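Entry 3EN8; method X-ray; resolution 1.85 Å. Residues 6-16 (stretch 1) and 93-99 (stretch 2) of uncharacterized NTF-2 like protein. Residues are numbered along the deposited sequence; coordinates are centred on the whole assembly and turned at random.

Stretch 1 6-16: KIREALNAHWQ
Stretch 2, residues 93-99: VSIMEFR

Residues 6-16 form an uninterrupted piece of α-helix that begins earlier in the chain and runs on past it; phi stays between -55° and -78° and psi between -33° and -47°. The i to i-4 ladder is complete, from Ala10 N to Lys6 O at 3.1 Å and Leu11 N to Ile7 O at 2.8 Å through to Gln16 N to Asn12 O at 3.0 Å. Residues 93-99 are an extended β-strand, phi -101° to -145° and psi 118° to 147°. The two N-to-C directions make an angle of 129°, so the helix runs obliquely against the strand's direction, and the axes come no closer than 11.6 Å. The register steps four residues along the helix for every two along the strand: Ile7 CA lies 8.6 Å from Phe98 CA, Leu11 CA 9.8 Å from Met96 CA, and Trp15 CA 10.7 Å from Ser94 CA. The backbones therefore diverge toward the Trp15 end, where a larger helix side chain meets a smaller strand one.

The pattern follows from the two repeats. On the strand, alternate residues Ser94, Met96 and Phe98 point CA-to-CB toward the helix, while Val93 and Arg99 point away. On the helix, Ile7, Ala10 and His14 point toward the strand, though the side chain of Ala10 stops 5.3 Å short and makes no contact; Leu11 and Trp15 leave sideways, but their ends come nearer. No hydrogen bond crosses the interface, and the 291 Å² it buries, both sides summed, is won mainly by apolar packing.

At the close end, Ile7 (m, t) lays CG2 over one face of the Phe98 ring, 3.6 Å from its centroid and 17° off the normal, a CH-pi contact in which a methyl meets the pi cloud; Ile7 CG2 to Phe98 CZ is 3.5 Å. Phe98 has chi1 -75° and chi2 75°. At the edge of the same ring, near its plane, Leu11 CD2 stands 4.2 Å from Phe98 CZ.

Leu11 (m, t) bridges to the next strand position, its CD2 lying 3.4 Å from SE of Met96. Met96 is selenomethionine, extended after chi1 (m, t, t), and this reach carries its tip to three helix residues. Beyond Leu11, Met96 CE lies 3.4 Å from His14 NE2 and 4.0 Å from Trp15 CZ2, oblique to both rings. His14 takes chi1 176° and chi2 72°; Met96 SE sits 5.2 Å from the centroid of the His14 ring, 27° off the normal, an oblique chalcogen-aromatic contact that suits a polarizable atom.

Trp15, chi1 -65° and chi2 123°, spans the widest of the three register gaps with its indole. Its CH2 approaches Ser94 OG (chi1 164°) at 3.8 Å, with the oxygen at the ring edge, near its plane, a van der Waals contact with an aromatic carbon. Ser94 OG and Trp15 NE1 both find hydrogen-bond partners elsewhere in the structure. The rule to read here is that side-chain reach compensates for a splayed backbone.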

# COMPACT_ATOMS: atom_id res chain seq x y z
N LYS A 6 7.22 14.28 14.52
CA LYS A 6 6.96 13.50 15.76
C LYS A 6 6.31 12.14 15.48
O LYS A 6 6.70 11.12 16.07
CB LYS A 6 6.16 14.32 16.78
CG LYS A 6 7.09 15.28 17.56
CD LYS A 6 6.31 16.32 18.36
CE LYS A 6 7.22 17.49 18.85
NZ LYS A 6 6.43 18.59 19.47
N ILE A 7 5.37 12.12 14.53
CA ILE A 7 4.81 10.84 14.08
C ILE A 7 5.92 10.01 13.43
O ILE A 7 6.11 8.82 13.73
CB ILE A 7 3.53 11.01 13.17
CG1 ILE A 7 2.39 11.52 14.02
CG2 ILE A 7 3.17 9.70 12.48
CD1 ILE A 7 1.09 11.90 13.22
N ARG A 8 6.69 10.65 12.56
CA ARG A 8 7.76 9.92 11.86
C ARG A 8 8.78 9.33 12.85
O ARG A 8 9.20 8.20 12.71
CB ARG A 8 8.43 10.81 10.79
CG ARG A 8 9.46 10.08 9.92
CD ARG A 8 10.04 10.99 8.80
NE ARG A 8 9.06 11.39 7.79
CZ ARG A 8 8.83 10.70 6.66
NH1 ARG A 8 9.52 9.62 6.39
NH2 ARG A 8 7.93 11.12 5.80
N GLU A 9 9.13 10.08 13.88
CA GLU A 9 9.98 9.57 14.97
C GLU A 9 9.39 8.31 15.61
O GLU A 9 10.09 7.30 15.81
CB GLU A 9 10.19 10.64 16.05
CG GLU A 9 11.16 10.22 17.17
CD GLU A 9 11.29 11.29 18.25
OE1 GLU A 9 10.29 11.95 18.54
OE2 GLU A 9 12.41 11.47 18.79
N ALA A 10 8.08 8.36 15.87
CA ALA A 10 7.34 7.25 16.49
C ALA A 10 7.36 6.05 15.55
O ALA A 10 7.52 4.88 15.97
CB ALA A 10 5.88 7.67 16.79
N LEU A 11 7.20 6.34 14.26
CA LEU A 11 7.20 5.27 13.24
C LEU A 11 8.55 4.59 13.09
O LEU A 11 8.63 3.36 12.97
CB LEU A 11 6.78 5.77 11.89
CG LEU A 11 5.31 5.95 11.69
CD1 LEU A 11 5.07 6.71 10.36
CD2 LEU A 11 4.62 4.56 11.72
N ASN A 12 9.62 5.39 13.09
CA ASN A 12 10.99 4.85 13.03
C ASN A 12 11.20 3.86 14.19
O ASN A 12 11.80 2.79 14.05
CB ASN A 12 12.03 5.97 13.09
CG ASN A 12 12.10 6.77 11.81
OD1 ASN A 12 11.61 6.33 10.78
ND2 ASN A 12 12.67 7.99 11.88
N ALA A 13 10.68 4.24 15.35
CA ALA A 13 10.88 3.44 16.58
C ALA A 13 10.03 2.16 16.53
O ALA A 13 10.46 1.05 16.94
CB ALA A 13 10.55 4.27 17.84
N HIS A 14 8.85 2.34 15.97
CA HIS A 14 7.91 1.24 15.72
C HIS A 14 8.56 0.17 14.90
O HIS A 14 8.46 -1.03 15.18
CB HIS A 14 6.65 1.74 14.98
CG HIS A 14 5.69 0.64 14.61
ND1 HIS A 14 4.91 -0.03 15.54
CD2 HIS A 14 5.40 0.08 13.41
CE1 HIS A 14 4.16 -0.92 14.91
NE2 HIS A 14 4.45 -0.89 13.62
N TRP A 15 9.22 0.60 13.83
CA TRP A 15 9.76 -0.37 12.88
C TRP A 15 11.03 -0.99 13.43
O TRP A 15 11.33 -2.16 13.19
CB TRP A 15 10.03 0.24 11.50
CG TRP A 15 8.73 0.68 10.85
CD1 TRP A 15 8.45 1.91 10.42
CD2 TRP A 15 7.55 -0.12 10.65
NE1 TRP A 15 7.14 1.96 9.94
CE2 TRP A 15 6.58 0.72 10.06
CE3 TRP A 15 7.21 -1.47 10.90
CZ2 TRP A 15 5.30 0.28 9.74
CZ3 TRP A 15 5.97 -1.90 10.56
CH2 TRP A 15 5.01 -1.02 10.01
N GLN A 16 11.78 -0.20 14.18
CA GLN A 16 12.96 -0.73 14.86
C GLN A 16 12.56 -1.82 15.83
O GLN A 16 13.25 -2.85 15.99
CB GLN A 16 13.71 0.37 15.63
CG GLN A 16 14.48 1.32 14.73
CD GLN A 16 15.71 0.68 14.09
OE1 GLN A 16 16.10 -0.44 14.42
NE2 GLN A 16 16.35 1.41 13.18
N VAL A 93 3.29 -3.43 2.87
CA VAL A 93 2.75 -2.06 2.97
C VAL A 93 1.91 -1.96 4.20
O VAL A 93 1.02 -2.76 4.43
CB VAL A 93 1.91 -1.67 1.73
CG1 VAL A 93 1.25 -0.28 1.95
CG2 VAL A 93 2.76 -1.65 0.46
N SER A 94 2.22 -0.97 5.03
CA SER A 94 1.41 -0.69 6.16
C SER A 94 0.88 0.76 6.04
O SER A 94 1.67 1.73 6.08
CB SER A 94 2.23 -0.82 7.46
OG SER A 94 1.61 -0.22 8.60
N ILE A 95 -0.43 0.85 5.97
CA ILE A 95 -1.14 2.12 5.87
C ILE A 95 -1.67 2.44 7.25
O ILE A 95 -2.47 1.67 7.79
CB ILE A 95 -2.32 2.05 4.86
CG1 ILE A 95 -1.91 1.53 3.51
CG2 ILE A 95 -3.04 3.42 4.80
CD1 ILE A 95 -3.11 0.94 2.73
N MSE A 96 -1.23 3.55 7.84
CA MSE A 96 -1.65 3.88 9.20
C MSE A 96 -2.37 5.20 9.29
O MSE A 96 -1.93 6.21 8.76
CB MSE A 96 -0.48 3.88 10.19
CG MSE A 96 0.08 2.48 10.50
SE MSE A 96 1.78 2.69 11.41
CE MSE A 96 2.00 0.85 11.93
N GLU A 97 -3.47 5.15 10.01
CA GLU A 97 -4.24 6.37 10.35
C GLU A 97 -4.10 6.66 11.82
O GLU A 97 -4.37 5.82 12.70
CB GLU A 97 -5.69 6.15 10.01
CG GLU A 97 -5.93 5.79 8.59
CD GLU A 97 -7.25 5.09 8.42
OE1 GLU A 97 -8.29 5.72 8.68
OE2 GLU A 97 -7.23 3.91 8.04
N PHE A 98 -3.68 7.90 12.06
CA PHE A 98 -3.41 8.45 13.37
C PHE A 98 -4.50 9.39 13.85
O PHE A 98 -5.18 10.10 13.08
CB PHE A 98 -2.05 9.24 13.37
CG PHE A 98 -0.81 8.37 13.36
CD1 PHE A 98 -0.40 7.71 12.22
CD2 PHE A 98 -0.05 8.23 14.51
CE1 PHE A 98 0.71 6.93 12.22
CE2 PHE A 98 1.08 7.41 14.52
CZ PHE A 98 1.47 6.79 13.37
N ARG A 99 -4.66 9.36 15.15
CA ARG A 99 -5.44 10.38 15.88
C ARG A 99 -4.81 10.62 17.22
O ARG A 99 -4.52 9.71 17.98
CB ARG A 99 -6.89 9.94 16.07
CG ARG A 99 -7.59 9.49 14.80